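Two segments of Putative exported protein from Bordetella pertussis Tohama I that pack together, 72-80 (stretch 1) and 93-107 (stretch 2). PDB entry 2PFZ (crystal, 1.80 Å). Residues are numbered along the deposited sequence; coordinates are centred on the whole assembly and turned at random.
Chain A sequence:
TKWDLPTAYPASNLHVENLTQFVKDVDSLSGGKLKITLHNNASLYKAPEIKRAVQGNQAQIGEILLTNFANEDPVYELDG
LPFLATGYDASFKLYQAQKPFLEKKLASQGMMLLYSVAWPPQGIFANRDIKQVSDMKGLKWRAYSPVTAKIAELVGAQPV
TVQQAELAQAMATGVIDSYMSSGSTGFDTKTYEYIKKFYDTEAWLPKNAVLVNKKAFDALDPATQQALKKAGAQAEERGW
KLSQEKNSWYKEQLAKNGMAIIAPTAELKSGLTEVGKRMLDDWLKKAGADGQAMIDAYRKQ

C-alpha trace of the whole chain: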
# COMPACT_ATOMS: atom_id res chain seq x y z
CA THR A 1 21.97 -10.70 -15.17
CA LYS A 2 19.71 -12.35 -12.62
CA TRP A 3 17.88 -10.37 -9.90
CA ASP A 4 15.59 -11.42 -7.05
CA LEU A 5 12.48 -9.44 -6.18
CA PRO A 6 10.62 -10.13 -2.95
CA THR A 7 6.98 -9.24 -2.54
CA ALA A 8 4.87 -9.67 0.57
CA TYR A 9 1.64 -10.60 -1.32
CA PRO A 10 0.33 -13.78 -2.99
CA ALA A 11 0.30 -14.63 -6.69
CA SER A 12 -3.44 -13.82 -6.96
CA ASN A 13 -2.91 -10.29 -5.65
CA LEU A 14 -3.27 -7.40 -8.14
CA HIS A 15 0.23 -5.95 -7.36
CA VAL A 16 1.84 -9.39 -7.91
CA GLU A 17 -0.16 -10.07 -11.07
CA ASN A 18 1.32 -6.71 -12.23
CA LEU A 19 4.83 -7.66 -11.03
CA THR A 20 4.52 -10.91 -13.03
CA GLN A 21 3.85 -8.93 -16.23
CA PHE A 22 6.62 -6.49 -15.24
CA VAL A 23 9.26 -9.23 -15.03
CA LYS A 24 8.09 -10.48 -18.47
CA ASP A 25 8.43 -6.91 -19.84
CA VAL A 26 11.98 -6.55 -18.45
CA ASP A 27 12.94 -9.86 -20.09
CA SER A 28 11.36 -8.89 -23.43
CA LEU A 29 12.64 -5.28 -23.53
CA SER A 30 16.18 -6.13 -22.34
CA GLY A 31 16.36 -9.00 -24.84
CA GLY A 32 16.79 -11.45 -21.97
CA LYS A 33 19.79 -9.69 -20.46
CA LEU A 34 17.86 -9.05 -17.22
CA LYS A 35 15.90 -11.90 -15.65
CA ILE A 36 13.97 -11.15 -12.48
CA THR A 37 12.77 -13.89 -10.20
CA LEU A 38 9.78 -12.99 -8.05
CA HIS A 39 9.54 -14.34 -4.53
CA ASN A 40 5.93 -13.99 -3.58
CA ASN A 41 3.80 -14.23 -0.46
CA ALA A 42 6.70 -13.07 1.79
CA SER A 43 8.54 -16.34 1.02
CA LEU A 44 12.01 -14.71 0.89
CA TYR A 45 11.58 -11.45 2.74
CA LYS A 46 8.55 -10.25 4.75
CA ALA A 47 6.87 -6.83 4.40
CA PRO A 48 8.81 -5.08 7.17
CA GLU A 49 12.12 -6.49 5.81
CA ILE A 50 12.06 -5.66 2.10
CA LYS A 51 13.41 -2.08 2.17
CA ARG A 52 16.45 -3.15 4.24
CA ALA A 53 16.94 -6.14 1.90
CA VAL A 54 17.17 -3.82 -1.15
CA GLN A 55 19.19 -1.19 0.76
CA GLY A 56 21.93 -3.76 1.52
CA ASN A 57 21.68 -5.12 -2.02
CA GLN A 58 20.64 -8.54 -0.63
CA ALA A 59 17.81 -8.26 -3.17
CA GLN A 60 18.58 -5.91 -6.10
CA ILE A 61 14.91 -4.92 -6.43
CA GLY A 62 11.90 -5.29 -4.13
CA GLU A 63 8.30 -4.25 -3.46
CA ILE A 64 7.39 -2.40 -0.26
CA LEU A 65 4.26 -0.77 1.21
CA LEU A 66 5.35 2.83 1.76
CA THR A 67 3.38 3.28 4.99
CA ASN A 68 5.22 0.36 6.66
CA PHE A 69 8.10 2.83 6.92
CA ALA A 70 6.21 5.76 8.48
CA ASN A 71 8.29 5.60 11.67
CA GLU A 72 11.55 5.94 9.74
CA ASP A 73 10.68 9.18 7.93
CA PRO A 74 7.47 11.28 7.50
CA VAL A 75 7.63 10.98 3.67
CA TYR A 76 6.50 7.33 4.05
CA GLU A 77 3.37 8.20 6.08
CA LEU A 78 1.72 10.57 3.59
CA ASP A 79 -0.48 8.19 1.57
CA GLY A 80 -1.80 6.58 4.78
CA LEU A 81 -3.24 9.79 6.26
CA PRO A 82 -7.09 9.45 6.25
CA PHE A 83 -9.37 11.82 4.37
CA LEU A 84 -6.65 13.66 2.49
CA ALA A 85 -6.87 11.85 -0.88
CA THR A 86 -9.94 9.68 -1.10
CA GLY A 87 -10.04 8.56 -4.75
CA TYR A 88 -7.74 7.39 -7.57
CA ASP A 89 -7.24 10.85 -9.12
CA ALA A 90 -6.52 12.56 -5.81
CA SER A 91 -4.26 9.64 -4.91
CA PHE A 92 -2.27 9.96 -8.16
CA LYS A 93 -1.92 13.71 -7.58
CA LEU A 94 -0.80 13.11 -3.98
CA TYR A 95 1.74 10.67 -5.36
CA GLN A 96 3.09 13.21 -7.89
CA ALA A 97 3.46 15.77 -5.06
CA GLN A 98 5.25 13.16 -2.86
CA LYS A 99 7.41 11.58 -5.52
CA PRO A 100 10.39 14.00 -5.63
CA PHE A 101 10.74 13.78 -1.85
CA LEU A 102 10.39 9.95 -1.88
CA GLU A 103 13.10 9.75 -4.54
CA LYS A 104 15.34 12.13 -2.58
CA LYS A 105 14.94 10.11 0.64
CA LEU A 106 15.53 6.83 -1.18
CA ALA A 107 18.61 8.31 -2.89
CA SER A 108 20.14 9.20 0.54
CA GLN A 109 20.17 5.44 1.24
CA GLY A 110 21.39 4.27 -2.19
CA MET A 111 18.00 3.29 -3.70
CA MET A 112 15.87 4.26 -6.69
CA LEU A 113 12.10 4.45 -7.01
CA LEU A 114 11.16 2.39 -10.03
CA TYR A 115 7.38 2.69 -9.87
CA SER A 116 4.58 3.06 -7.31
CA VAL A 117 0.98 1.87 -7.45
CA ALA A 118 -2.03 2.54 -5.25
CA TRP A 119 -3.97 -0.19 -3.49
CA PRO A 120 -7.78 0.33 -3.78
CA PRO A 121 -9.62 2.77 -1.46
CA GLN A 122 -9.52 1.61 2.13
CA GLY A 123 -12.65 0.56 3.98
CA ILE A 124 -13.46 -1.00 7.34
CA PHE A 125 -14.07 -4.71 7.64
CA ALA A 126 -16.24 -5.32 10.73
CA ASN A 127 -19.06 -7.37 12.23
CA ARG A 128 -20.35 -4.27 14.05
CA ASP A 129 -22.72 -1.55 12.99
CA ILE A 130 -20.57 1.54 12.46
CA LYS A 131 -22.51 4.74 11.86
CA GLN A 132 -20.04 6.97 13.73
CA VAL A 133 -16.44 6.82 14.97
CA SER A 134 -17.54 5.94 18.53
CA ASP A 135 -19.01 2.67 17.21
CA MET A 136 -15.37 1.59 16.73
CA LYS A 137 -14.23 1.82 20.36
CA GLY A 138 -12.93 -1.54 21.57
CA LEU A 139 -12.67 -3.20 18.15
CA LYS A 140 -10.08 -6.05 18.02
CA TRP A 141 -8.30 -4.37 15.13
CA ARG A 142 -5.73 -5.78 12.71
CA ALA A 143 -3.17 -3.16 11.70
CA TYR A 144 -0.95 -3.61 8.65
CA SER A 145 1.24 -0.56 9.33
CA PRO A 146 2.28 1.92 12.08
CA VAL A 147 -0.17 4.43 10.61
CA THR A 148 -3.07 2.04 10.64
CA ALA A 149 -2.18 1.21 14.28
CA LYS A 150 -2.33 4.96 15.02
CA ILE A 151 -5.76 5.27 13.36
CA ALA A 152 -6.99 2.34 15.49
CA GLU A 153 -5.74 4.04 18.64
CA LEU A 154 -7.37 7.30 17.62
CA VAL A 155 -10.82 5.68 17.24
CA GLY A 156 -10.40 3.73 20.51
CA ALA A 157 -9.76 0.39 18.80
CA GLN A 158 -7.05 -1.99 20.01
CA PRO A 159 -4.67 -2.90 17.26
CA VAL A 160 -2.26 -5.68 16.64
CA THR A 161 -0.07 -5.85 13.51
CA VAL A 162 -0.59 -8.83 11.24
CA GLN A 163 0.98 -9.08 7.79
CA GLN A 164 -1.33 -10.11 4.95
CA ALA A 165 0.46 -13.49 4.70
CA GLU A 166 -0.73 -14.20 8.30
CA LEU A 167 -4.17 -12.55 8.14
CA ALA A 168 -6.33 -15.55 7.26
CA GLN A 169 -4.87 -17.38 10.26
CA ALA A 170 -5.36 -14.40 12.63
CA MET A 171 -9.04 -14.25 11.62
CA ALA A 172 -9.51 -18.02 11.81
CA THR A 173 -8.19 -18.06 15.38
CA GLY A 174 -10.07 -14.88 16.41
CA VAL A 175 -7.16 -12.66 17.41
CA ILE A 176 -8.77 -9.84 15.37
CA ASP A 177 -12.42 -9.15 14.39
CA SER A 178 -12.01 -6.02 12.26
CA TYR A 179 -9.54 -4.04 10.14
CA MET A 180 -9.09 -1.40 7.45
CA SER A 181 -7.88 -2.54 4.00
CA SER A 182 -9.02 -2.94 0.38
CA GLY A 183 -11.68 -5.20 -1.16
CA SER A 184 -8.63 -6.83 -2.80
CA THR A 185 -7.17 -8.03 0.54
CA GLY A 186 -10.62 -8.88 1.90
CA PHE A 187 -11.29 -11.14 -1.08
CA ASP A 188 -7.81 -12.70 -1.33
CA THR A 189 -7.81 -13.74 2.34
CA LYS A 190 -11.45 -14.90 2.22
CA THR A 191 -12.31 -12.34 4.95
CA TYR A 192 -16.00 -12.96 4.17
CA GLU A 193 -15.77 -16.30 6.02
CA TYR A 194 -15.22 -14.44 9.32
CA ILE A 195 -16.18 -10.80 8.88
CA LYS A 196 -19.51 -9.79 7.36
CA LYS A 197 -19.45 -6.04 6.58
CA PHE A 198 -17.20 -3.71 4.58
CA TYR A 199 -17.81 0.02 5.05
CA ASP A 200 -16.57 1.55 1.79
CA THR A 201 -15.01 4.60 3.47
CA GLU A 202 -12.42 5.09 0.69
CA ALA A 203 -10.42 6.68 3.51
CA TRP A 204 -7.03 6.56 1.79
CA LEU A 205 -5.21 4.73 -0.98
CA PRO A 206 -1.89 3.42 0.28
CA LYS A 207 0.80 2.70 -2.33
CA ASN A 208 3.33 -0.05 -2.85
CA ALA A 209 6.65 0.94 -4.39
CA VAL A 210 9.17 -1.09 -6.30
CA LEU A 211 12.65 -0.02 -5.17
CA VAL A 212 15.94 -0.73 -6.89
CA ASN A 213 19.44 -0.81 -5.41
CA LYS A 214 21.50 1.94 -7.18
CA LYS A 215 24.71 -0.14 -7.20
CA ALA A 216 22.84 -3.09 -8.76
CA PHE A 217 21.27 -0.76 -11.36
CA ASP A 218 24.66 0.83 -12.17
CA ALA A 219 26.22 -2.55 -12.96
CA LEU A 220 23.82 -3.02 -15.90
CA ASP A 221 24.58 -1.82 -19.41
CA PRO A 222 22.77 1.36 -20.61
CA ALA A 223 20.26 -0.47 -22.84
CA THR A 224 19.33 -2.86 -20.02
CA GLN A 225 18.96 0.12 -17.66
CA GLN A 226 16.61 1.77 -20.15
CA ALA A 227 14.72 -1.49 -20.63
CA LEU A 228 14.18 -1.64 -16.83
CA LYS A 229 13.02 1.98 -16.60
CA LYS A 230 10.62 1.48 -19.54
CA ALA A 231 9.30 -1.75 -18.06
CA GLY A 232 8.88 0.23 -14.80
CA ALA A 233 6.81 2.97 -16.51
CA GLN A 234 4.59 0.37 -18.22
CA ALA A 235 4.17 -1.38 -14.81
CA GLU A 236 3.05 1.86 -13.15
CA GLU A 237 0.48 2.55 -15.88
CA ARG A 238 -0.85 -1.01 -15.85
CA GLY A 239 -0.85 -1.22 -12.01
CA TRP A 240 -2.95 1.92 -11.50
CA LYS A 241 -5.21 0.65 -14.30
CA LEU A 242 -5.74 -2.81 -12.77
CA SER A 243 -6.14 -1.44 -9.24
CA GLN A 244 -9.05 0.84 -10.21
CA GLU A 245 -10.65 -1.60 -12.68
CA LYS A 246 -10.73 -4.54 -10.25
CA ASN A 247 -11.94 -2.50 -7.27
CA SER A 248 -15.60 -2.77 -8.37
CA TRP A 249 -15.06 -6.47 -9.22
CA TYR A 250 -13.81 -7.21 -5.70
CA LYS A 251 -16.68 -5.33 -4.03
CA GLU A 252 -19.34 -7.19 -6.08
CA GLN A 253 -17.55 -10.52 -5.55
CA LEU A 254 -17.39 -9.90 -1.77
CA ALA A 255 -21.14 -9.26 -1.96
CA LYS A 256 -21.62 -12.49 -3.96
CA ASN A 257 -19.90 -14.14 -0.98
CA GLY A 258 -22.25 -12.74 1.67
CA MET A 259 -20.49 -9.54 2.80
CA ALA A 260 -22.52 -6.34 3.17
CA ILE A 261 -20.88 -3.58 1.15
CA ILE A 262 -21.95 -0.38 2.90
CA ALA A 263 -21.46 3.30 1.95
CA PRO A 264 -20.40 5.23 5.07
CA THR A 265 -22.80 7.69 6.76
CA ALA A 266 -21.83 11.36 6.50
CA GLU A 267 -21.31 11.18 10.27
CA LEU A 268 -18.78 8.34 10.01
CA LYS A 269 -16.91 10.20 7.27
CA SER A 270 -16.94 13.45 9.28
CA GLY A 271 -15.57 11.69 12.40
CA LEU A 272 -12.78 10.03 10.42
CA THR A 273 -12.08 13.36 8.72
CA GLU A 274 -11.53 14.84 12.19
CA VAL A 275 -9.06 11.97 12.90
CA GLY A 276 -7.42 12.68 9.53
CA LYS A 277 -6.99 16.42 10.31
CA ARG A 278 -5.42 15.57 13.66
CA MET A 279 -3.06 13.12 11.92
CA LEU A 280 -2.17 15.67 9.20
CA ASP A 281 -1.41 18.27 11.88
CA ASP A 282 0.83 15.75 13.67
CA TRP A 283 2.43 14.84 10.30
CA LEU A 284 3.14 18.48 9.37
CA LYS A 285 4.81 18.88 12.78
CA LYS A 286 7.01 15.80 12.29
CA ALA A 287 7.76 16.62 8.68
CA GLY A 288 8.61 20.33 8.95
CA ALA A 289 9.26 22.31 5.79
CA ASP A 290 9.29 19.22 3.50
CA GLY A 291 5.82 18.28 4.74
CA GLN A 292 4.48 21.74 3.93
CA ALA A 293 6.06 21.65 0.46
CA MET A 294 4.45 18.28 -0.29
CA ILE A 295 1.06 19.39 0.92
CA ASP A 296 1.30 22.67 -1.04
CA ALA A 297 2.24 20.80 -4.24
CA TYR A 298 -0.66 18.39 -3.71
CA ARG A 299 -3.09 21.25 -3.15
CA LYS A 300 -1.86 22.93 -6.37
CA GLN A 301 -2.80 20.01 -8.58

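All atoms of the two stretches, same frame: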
# COMPACT_ATOMS: atom_id res chain seq x y z
N GLU A 72 10.17 5.65 10.12
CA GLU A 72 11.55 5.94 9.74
C GLU A 72 11.68 7.38 9.24
O GLU A 72 12.66 8.06 9.52
CB GLU A 72 12.04 4.97 8.68
CG GLU A 72 12.30 3.53 9.14
CD GLU A 72 12.84 2.72 7.99
OE1 GLU A 72 13.27 3.35 7.00
OE2 GLU A 72 12.85 1.47 8.08
N ASP A 73 10.68 7.83 8.49
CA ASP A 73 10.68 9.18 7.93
C ASP A 73 9.25 9.56 7.55
O ASP A 73 8.56 8.74 6.96
CB ASP A 73 11.56 9.22 6.68
CG ASP A 73 11.77 10.64 6.16
OD1 ASP A 73 10.85 11.17 5.53
OD2 ASP A 73 12.86 11.21 6.41
N PRO A 74 8.82 10.81 7.84
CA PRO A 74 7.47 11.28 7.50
C PRO A 74 7.06 11.11 6.02
O PRO A 74 5.87 10.97 5.73
CB PRO A 74 7.47 12.77 7.90
CG PRO A 74 8.66 12.98 8.75
CD PRO A 74 9.61 11.85 8.55
N VAL A 75 8.01 11.08 5.08
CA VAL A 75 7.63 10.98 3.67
C VAL A 75 6.85 9.69 3.41
O VAL A 75 6.02 9.66 2.52
CB VAL A 75 8.85 11.04 2.69
CG1 VAL A 75 9.68 9.77 2.78
CG2 VAL A 75 8.38 11.29 1.22
N TYR A 76 7.11 8.66 4.22
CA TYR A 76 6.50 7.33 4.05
C TYR A 76 5.05 7.26 4.54
O TYR A 76 4.30 6.37 4.12
CB TYR A 76 7.34 6.28 4.78
CG TYR A 76 8.59 5.98 4.03
CD1 TYR A 76 8.54 5.39 2.75
CD2 TYR A 76 9.84 6.32 4.56
CE1 TYR A 76 9.70 5.14 2.03
CE2 TYR A 76 11.03 6.07 3.84
CZ TYR A 76 10.94 5.48 2.58
OH TYR A 76 12.08 5.22 1.83
N GLU A 77 4.68 8.19 5.41
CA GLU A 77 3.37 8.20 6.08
C GLU A 77 2.25 8.79 5.23
O GLU A 77 1.08 8.43 5.41
CB GLU A 77 3.45 8.93 7.43
CG GLU A 77 2.13 8.93 8.22
CD GLU A 77 2.23 9.52 9.62
OE1 GLU A 77 3.33 9.91 10.04
OE2 GLU A 77 1.18 9.60 10.29
N LEU A 78 2.63 9.68 4.30
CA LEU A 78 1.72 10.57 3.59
C LEU A 78 0.49 9.91 2.99
O LEU A 78 -0.63 10.37 3.24
CB LEU A 78 2.50 11.42 2.55
CG LEU A 78 1.68 12.50 1.81
CD1 LEU A 78 0.98 13.48 2.78
CD2 LEU A 78 2.58 13.27 0.83
N ASP A 79 0.67 8.84 2.22
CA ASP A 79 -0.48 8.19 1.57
C ASP A 79 -1.34 7.30 2.50
O ASP A 79 -2.29 6.66 2.04
CB ASP A 79 -0.08 7.48 0.26
CG ASP A 79 0.70 6.19 0.48
OD1 ASP A 79 0.61 5.56 1.56
OD2 ASP A 79 1.37 5.77 -0.50
N GLY A 80 -0.99 7.28 3.79
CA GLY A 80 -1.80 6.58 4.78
C GLY A 80 -2.61 7.52 5.65
O GLY A 80 -3.34 7.07 6.55
N LYS A 93 -2.46 12.37 -7.81
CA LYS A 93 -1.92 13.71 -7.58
C LYS A 93 -1.12 13.82 -6.28
O LYS A 93 -0.08 14.49 -6.24
CB LYS A 93 -3.05 14.72 -7.62
CG LYS A 93 -3.62 14.81 -9.03
CD LYS A 93 -4.84 15.66 -9.17
CE LYS A 93 -5.02 15.95 -10.67
NZ LYS A 93 -6.42 15.92 -11.16
N LEU A 94 -1.57 13.13 -5.23
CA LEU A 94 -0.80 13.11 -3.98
C LEU A 94 0.54 12.47 -4.23
O LEU A 94 1.56 12.95 -3.77
CB LEU A 94 -1.55 12.35 -2.87
CG LEU A 94 -0.87 12.36 -1.49
CD1 LEU A 94 -0.69 13.81 -0.95
CD2 LEU A 94 -1.71 11.51 -0.51
N TYR A 95 0.52 11.36 -4.95
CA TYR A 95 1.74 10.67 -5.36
C TYR A 95 2.71 11.60 -6.09
O TYR A 95 3.90 11.65 -5.75
CB TYR A 95 1.36 9.48 -6.25
CG TYR A 95 2.53 8.77 -6.97
CD1 TYR A 95 3.82 8.70 -6.42
CD2 TYR A 95 2.30 8.14 -8.20
CE1 TYR A 95 4.87 8.03 -7.09
CE2 TYR A 95 3.35 7.47 -8.88
CZ TYR A 95 4.61 7.43 -8.32
OH TYR A 95 5.60 6.73 -9.00
N GLN A 96 2.23 12.30 -7.11
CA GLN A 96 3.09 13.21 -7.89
C GLN A 96 3.73 14.29 -7.03
O GLN A 96 4.90 14.61 -7.21
CB GLN A 96 2.30 13.81 -9.06
CG GLN A 96 1.89 12.78 -10.12
CD GLN A 96 3.04 11.90 -10.61
OE1 GLN A 96 3.09 10.70 -10.31
NE2 GLN A 96 3.94 12.47 -11.36
N ALA A 97 2.97 14.82 -6.07
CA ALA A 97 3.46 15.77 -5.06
C ALA A 97 4.56 15.14 -4.15
O ALA A 97 5.59 15.79 -3.82
CB ALA A 97 2.30 16.25 -4.22
N GLN A 98 4.35 13.89 -3.78
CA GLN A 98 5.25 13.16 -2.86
C GLN A 98 6.53 12.68 -3.53
O GLN A 98 7.58 12.56 -2.89
CB GLN A 98 4.52 11.92 -2.35
CG GLN A 98 5.26 11.02 -1.37
CD GLN A 98 4.47 9.73 -1.09
OE1 GLN A 98 3.75 9.23 -1.96
NE2 GLN A 98 4.63 9.17 0.12
N LYS A 99 6.41 12.38 -4.81
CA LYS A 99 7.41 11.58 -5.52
C LYS A 99 8.83 12.16 -5.43
O LYS A 99 9.76 11.43 -5.12
CB LYS A 99 6.99 11.40 -6.98
CG LYS A 99 7.76 10.29 -7.69
CD LYS A 99 7.36 10.13 -9.14
CE LYS A 99 8.05 8.90 -9.75
NZ LYS A 99 7.66 8.65 -11.19
N PRO A 100 9.01 13.47 -5.69
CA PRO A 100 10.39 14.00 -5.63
C PRO A 100 11.05 13.83 -4.26
O PRO A 100 12.26 13.57 -4.15
CB PRO A 100 10.22 15.49 -5.99
CG PRO A 100 8.88 15.57 -6.69
CD PRO A 100 8.03 14.52 -6.06
N PHE A 101 10.25 13.97 -3.21
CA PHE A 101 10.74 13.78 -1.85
C PHE A 101 11.01 12.31 -1.50
O PHE A 101 11.93 12.02 -0.74
CB PHE A 101 9.79 14.43 -0.85
CG PHE A 101 9.72 15.93 -0.99
CD1 PHE A 101 10.55 16.75 -0.23
CD2 PHE A 101 8.85 16.52 -1.91
CE1 PHE A 101 10.51 18.14 -0.38
CE2 PHE A 101 8.80 17.91 -2.06
CZ PHE A 101 9.63 18.71 -1.28
N LEU A 102 10.17 11.40 -2.01
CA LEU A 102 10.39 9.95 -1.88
C LEU A 102 11.71 9.55 -2.56
O LEU A 102 12.55 8.85 -1.98
CB LEU A 102 9.22 9.20 -2.53
CG LEU A 102 9.11 7.67 -2.39
CD1 LEU A 102 9.34 7.17 -0.97
CD2 LEU A 102 7.75 7.22 -2.87
N GLU A 103 11.88 10.02 -3.79
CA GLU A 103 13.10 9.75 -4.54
C GLU A 103 14.33 10.30 -3.86
O GLU A 103 15.36 9.64 -3.81
CB GLU A 103 13.01 10.31 -5.96
CG GLU A 103 11.97 9.63 -6.81
CD GLU A 103 12.09 10.03 -8.25
OE1 GLU A 103 11.37 10.95 -8.67
OE2 GLU A 103 12.93 9.44 -8.95
N LYS A 104 14.24 11.53 -3.35
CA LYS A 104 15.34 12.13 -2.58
C LYS A 104 15.70 11.28 -1.36
O LYS A 104 16.88 10.92 -1.17
CB LYS A 104 15.01 13.58 -2.20
CG LYS A 104 16.02 14.24 -1.25
CD LYS A 104 15.64 15.65 -0.90
CE LYS A 104 16.70 16.38 -0.08
NZ LYS A 104 16.15 17.71 0.42
N LYS A 105 14.70 10.93 -0.54
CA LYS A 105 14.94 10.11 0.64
C LYS A 105 15.55 8.76 0.27
O LYS A 105 16.51 8.33 0.90
CB LYS A 105 13.65 9.92 1.45
CG LYS A 105 13.79 8.97 2.66
CD LYS A 105 14.53 9.66 3.80
CE LYS A 105 14.88 8.67 4.91
NZ LYS A 105 15.74 9.38 5.88
N LEU A 106 15.00 8.12 -0.75
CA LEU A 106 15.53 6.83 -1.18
C LEU A 106 16.97 6.97 -1.67
O LEU A 106 17.82 6.11 -1.38
CB LEU A 106 14.66 6.21 -2.27
CG LEU A 106 13.34 5.54 -1.81
CD1 LEU A 106 12.46 5.31 -3.03
CD2 LEU A 106 13.58 4.24 -1.05
N ALA A 107 17.24 8.05 -2.41
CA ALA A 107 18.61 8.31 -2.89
C ALA A 107 19.65 8.43 -1.78
O ALA A 107 20.79 7.94 -1.95
CB ALA A 107 18.66 9.50 -3.81

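A short, tightly turned segment lies along one side of a helix and is held there by a mostly apolar contact, fixed by one good side-chain-to-backbone hydrogen bond near its middle and a looser salt bridge toward one end. The two stretches bury 566 Å² between them, counting both sides. The helical partners are Leu94, Gln98, Phe101, Leu102, Lys105 and Leu106, whose spacing of three and four residues is what one side of a helix offers to a neighbour.

Val75 sits at the closest backbone approach, its CA 6.3 Å from the CA of Leu102. Its CB points toward the helix, and with chi1 in p the CG2 methyl comes 3.7 Å from the backbone N of Leu102 and 4.0 Å from CB of Phe101, while CG1 lies 4.2 Å from CG of Lys105. A short, branched side chain suits this place: it can fill the space against the helix backbone while the two chains remain close. Phe101 contributes its CB and backbone here, because the end of its side chain leads away from the contact.

Val75 also offers its backbone O to the polar anchor. NE2 of Gln98 donates to the backbone O of Val75 at 2.8 Å, with an N-H...O angle of 151°. Both chi1 and chi2 of Gln98 are t, so the side chain extends across the gap and delivers its amide to a carbonyl in a buried setting. A glutamine fits well, since NE2 serves the neighbouring stretch while OE1 is satisfied elsewhere in the structure.

On one side of this anchor, Leu78 and Leu94 point toward each other and meet through CD2 of Leu78 and CD1 of Leu94, 3.8 Å apart. Both adopt the t, p rotamer. CD2 of Leu94 also reaches the CA of Asp79 at 4.1 Å, so the leucine packs against backbone as well as side chain; the carboxylate of Asp79 finds its hydrogen bond elsewhere in the structure.

On the other side lies Tyr76, whose CB points away although the end of its side chain comes nearer the helix. The length of the tyrosine side chain allows this, with chi1 in m: CE1 lies 3.6 Å from CD1 of Leu102, CE2 is 4.2 Å from CG of Lys105, and OH is 3.4 Å from CD2 of Leu106. The ring meets Leu102 and Lys105 obliquely.

Lys105 does two jobs along its length. Its aliphatic part packs on Val75 and Tyr76, and its NZ forms a salt bridge with OD2 of Asp73 at 3.5 Å, where the hydrogen bond is weak. Both residues are partly exposed, a setting that suits charged ends better than the buried interior. Asp73 also orders its own stretch: its OD1 accepts from the backbone N of Val75 at 2.9 Å, nearly straight at 171°. One carboxylate thus braces the turn that presents Val75 and reaches toward the helix. The rule is compact: apolar groups fill the close approach, an amide secures a carbonyl, and the one salt bridge across the contact lies where both its residues are partly exposed, while the buried carboxylate of Asp79 is satisfied elsewhere in the structure.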